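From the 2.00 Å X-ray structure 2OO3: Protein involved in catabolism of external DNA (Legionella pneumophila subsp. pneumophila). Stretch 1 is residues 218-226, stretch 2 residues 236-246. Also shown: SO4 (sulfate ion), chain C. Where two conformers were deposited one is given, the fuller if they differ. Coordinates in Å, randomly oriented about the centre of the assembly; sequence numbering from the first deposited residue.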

# COMPACT_ATOMS: atom_id res chain seq x y z
N SER A 218 -2.83 -12.81 -15.44
CA SER A 218 -4.24 -13.02 -15.18
C SER A 218 -4.49 -13.50 -13.75
O SER A 218 -5.65 -13.66 -13.32
N LYS A 219 -3.43 -13.76 -12.99
CA LYS A 219 -3.65 -14.14 -11.59
C LYS A 219 -3.58 -12.84 -10.81
O LYS A 219 -2.55 -12.51 -10.18
N SER A 220 -4.67 -12.08 -10.87
CA SER A 220 -4.63 -10.68 -10.42
C SER A 220 -5.95 -10.31 -9.76
O SER A 220 -6.99 -10.95 -10.01
N VAL A 221 -5.91 -9.31 -8.88
CA VAL A 221 -7.14 -8.71 -8.40
C VAL A 221 -6.95 -7.20 -8.42
O VAL A 221 -5.85 -6.68 -8.15
N ARG A 222 -8.02 -6.51 -8.80
CA ARG A 222 -8.02 -5.06 -8.79
C ARG A 222 -9.06 -4.64 -7.77
O ARG A 222 -10.17 -5.18 -7.78
N ILE A 223 -8.70 -3.75 -6.85
CA ILE A 223 -9.66 -3.21 -5.90
C ILE A 223 -9.68 -1.67 -6.03
O ILE A 223 -8.64 -1.05 -6.30
N GLU A 224 -10.86 -1.07 -5.91
CA GLU A 224 -10.94 0.39 -6.01
C GLU A 224 -11.95 0.89 -5.01
O GLU A 224 -12.86 0.17 -4.65
N LEU A 225 -11.75 2.13 -4.58
CA LEU A 225 -12.60 2.81 -3.62
C LEU A 225 -12.85 4.18 -4.23
O LEU A 225 -11.91 4.89 -4.55
N HIS A 226 -14.11 4.55 -4.37
CA HIS A 226 -14.47 5.76 -5.04
C HIS A 226 -15.32 6.61 -4.10
O HIS A 226 -16.34 6.16 -3.56
N THR A 236 -10.45 11.48 -7.01
CA THR A 236 -11.82 11.17 -6.56
C THR A 236 -11.93 9.73 -6.07
O THR A 236 -12.98 9.31 -5.56
N GLY A 237 -10.86 8.97 -6.27
CA GLY A 237 -10.87 7.57 -5.86
C GLY A 237 -9.49 7.04 -6.05
O GLY A 237 -8.59 7.75 -6.52
N CYS A 238 -9.30 5.77 -5.70
CA CYS A 238 -7.98 5.16 -5.92
C CYS A 238 -8.14 3.65 -5.94
O CYS A 238 -9.23 3.12 -5.66
N GLY A 239 -7.06 2.95 -6.24
CA GLY A 239 -7.15 1.49 -6.27
C GLY A 239 -5.85 0.81 -6.01
O GLY A 239 -4.81 1.49 -5.88
N LEU A 240 -5.90 -0.51 -5.88
CA LEU A 240 -4.66 -1.32 -5.89
C LEU A 240 -4.80 -2.52 -6.83
O LEU A 240 -5.88 -3.09 -6.97
N TRP A 241 -3.71 -2.83 -7.51
CA TRP A 241 -3.64 -3.95 -8.42
C TRP A 241 -2.66 -4.95 -7.80
O TRP A 241 -1.52 -4.59 -7.49
N ILE A 242 -3.12 -6.18 -7.57
CA ILE A 242 -2.30 -7.18 -6.89
C ILE A 242 -2.13 -8.38 -7.81
O ILE A 242 -3.12 -8.89 -8.33
N ILE A 243 -0.88 -8.74 -8.05
CA ILE A 243 -0.53 -9.96 -8.77
C ILE A 243 -0.16 -11.03 -7.75
O ILE A 243 0.61 -10.78 -6.82
N ASN A 244 -0.71 -12.22 -7.95
CA ASN A 244 -0.58 -13.34 -7.03
C ASN A 244 -1.20 -13.05 -5.67
O ASN A 244 -0.57 -13.25 -4.63
N PRO A 245 -2.46 -12.57 -5.66
CA PRO A 245 -3.00 -12.27 -4.35
C PRO A 245 -3.23 -13.55 -3.53
O PRO A 245 -3.45 -14.64 -4.11
N PRO A 246 -3.18 -13.42 -2.19
CA PRO A 246 -3.34 -14.57 -1.31
C PRO A 246 -4.73 -15.14 -1.37
O PRO A 246 -5.72 -14.44 -1.69

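The strongest side-chain pairing lies within stretch 1. R222 NH1 donates to E224 OE2 at 2.9 Å, a hydrogen bond that is part of a salt bridge. The other carboxylate oxygen, E224 OE1, accepts from H226 NE2 at 2.7 Å. R222, E224 and H226 alternate along the strand, so their side chains share one face and can reach each other. R222 is t, t, p through chi3; E224 is m, t; H226 has chi1 m.

At the loop end a sulfate ion, probably from the crystallisation liquor, binds stretch 1. S218 OG (chi1 p) donates to SO4 O4 at 2.6 Å, and S218 N donates to the same O4 at 3.1 Å. K219 NZ donates to SO4 O1 at 2.9 Å. Water 1 accepts from K219 NZ at 2.6 Å and donates to N244 OD1 at 2.9 Å. It therefore joins the side chains of the two stretches. N244 starts away from stretch 1, but its end comes nearer, and its OD1 lies 3.8 Å from K219 CD.

Water 2 makes a similar link at the other end. It is hydrogen-bonded to H226 ND1 at 2.8 Å and to T236 OG1 at 2.7 Å.

The strands run antiparallel and are held by backbone hydrogen bonds. V221 with I242 and I223 with L240 each bond in both directions; for example, I242 N donates to V221 O at 2.8 Å. L225 and C238 do the same. This register sets which side chains meet.

V221, I223 and L225 share a face with C238, L240 and I242. V221 (p) places CG1 4.0 Å from I242 CB and 3.7 Å from P245 CB. P245 points toward stretch 1 and extends this apolar patch past the strand. I223 (p, t) brings CD1 within 3.9 Å of L240 CD1. L240 has chi1 m, with chi2 between wells at 101°. L225 is t, p and C238 is p; their contact is through the backbone.

The other face carries W241 (chi1 t), whose end comes nearer to stretch 1. W241 NE1 lies 3.7 Å from S220 CB, and W241 CE3 lies 3.8 Å from R222 CB. V221 O sits over one face of the indole. I243 (m, t) is on this face too but adds little.

G239 and G237 stand opposite E224 and H226. A CB on G239 would clash with I223 O and E224 CG. One on G237 would clash with H226 ND1 and L225 O.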

# COMPACT_ATOMS: atom_id res chain seq x y z
CB SER A 218 -4.75 -14.09 -16.13
OG SER A 218 -3.91 -15.21 -15.98
CB LYS A 219 -2.57 -15.10 -11.07
CG LYS A 219 -2.56 -16.49 -11.72
CD LYS A 219 -1.58 -17.40 -10.95
CE LYS A 219 -0.68 -18.16 -11.88
NZ LYS A 219 0.45 -17.32 -12.39
CB SER A 220 -4.41 -9.78 -11.64
OG SER A 220 -5.54 -9.84 -12.50
CB VAL A 221 -7.62 -9.30 -7.02
CG1 VAL A 221 -6.61 -9.00 -5.88
CG2 VAL A 221 -8.98 -8.73 -6.64
CB ARG A 222 -8.39 -4.54 -10.18
CG ARG A 222 -9.07 -3.20 -10.11
CD ARG A 222 -9.01 -2.45 -11.40
NE ARG A 222 -9.98 -2.88 -12.38
CZ ARG A 222 -10.82 -2.05 -13.03
NH1 ARG A 222 -10.84 -0.73 -12.79
NH2 ARG A 222 -11.65 -2.54 -13.93
CB ILE A 223 -9.34 -3.67 -4.46
CG1 ILE A 223 -8.01 -3.08 -3.98
CG2 ILE A 223 -9.31 -5.23 -4.42
CD1 ILE A 223 -7.73 -3.30 -2.46
CB GLU A 224 -11.32 0.86 -7.43
CG GLU A 224 -10.30 0.50 -8.48
CD GLU A 224 -10.58 1.14 -9.84
OE1 GLU A 224 -11.64 1.81 -10.00
OE2 GLU A 224 -9.74 0.96 -10.74
CB LEU A 225 -11.85 2.93 -2.28
CG LEU A 225 -12.49 3.66 -1.10
CD1 LEU A 225 -13.75 2.97 -0.64
CD2 LEU A 225 -11.51 3.77 0.07
CB HIS A 226 -15.22 5.44 -6.33
CG HIS A 226 -14.38 4.74 -7.35
ND1 HIS A 226 -13.32 5.35 -7.99
CD2 HIS A 226 -14.44 3.49 -7.84
CE1 HIS A 226 -12.76 4.50 -8.83
NE2 HIS A 226 -13.42 3.36 -8.75
CB THR A 236 -12.79 11.35 -7.71
OG1 THR A 236 -12.29 10.57 -8.81
CG2 THR A 236 -12.84 12.83 -8.11
CB CYS A 238 -7.04 5.59 -4.77
SG CYS A 238 -7.46 4.82 -3.20
CB LEU A 240 -4.21 -1.76 -4.48
CG LEU A 240 -3.95 -0.60 -3.49
CD1 LEU A 240 -5.13 -0.39 -2.53
CD2 LEU A 240 -2.69 -0.85 -2.69
CB TRP A 241 -3.14 -3.49 -9.80
CG TRP A 241 -3.21 -4.62 -10.80
CD1 TRP A 241 -2.39 -5.70 -10.88
CD2 TRP A 241 -4.18 -4.78 -11.83
NE1 TRP A 241 -2.77 -6.53 -11.91
CE2 TRP A 241 -3.88 -5.98 -12.51
CE3 TRP A 241 -5.28 -4.01 -12.25
CZ2 TRP A 241 -4.65 -6.45 -13.59
CZ3 TRP A 241 -6.05 -4.48 -13.36
CH2 TRP A 241 -5.73 -5.70 -13.99
CB ILE A 242 -2.90 -7.62 -5.50
CG1 ILE A 242 -3.00 -6.39 -4.57
CG2 ILE A 242 -2.02 -8.69 -4.85
CD1 ILE A 242 -3.94 -6.52 -3.42
CB ILE A 243 0.64 -9.73 -9.71
CG1 ILE A 243 0.27 -8.63 -10.73
CG2 ILE A 243 1.05 -11.05 -10.44
CD1 ILE A 243 1.48 -8.10 -11.59
CB ASN A 244 0.89 -13.77 -6.96
CG ASN A 244 1.37 -14.32 -8.31
OD1 ASN A 244 0.62 -15.00 -9.02
ND2 ASN A 244 2.61 -14.01 -8.66
CB PRO A 245 -4.33 -11.58 -4.66
CG PRO A 245 -4.75 -12.16 -6.00
CD PRO A 245 -3.43 -12.28 -6.75
CB PRO A 246 -3.12 -13.98 0.08
CG PRO A 246 -2.29 -12.69 -0.18
CD PRO A 246 -2.94 -12.19 -1.43
S SO4 C . -0.43 -15.92 -15.96
O1 SO4 C . -0.54 -15.60 -14.54
O2 SO4 C . 0.90 -15.54 -16.41
O3 SO4 C . -0.63 -17.36 -16.12
O4 SO4 C . -1.41 -15.18 -16.75
O HOH W 1 1.03 -14.79 -11.88
O HOH W 2 -13.31 8.07 -8.55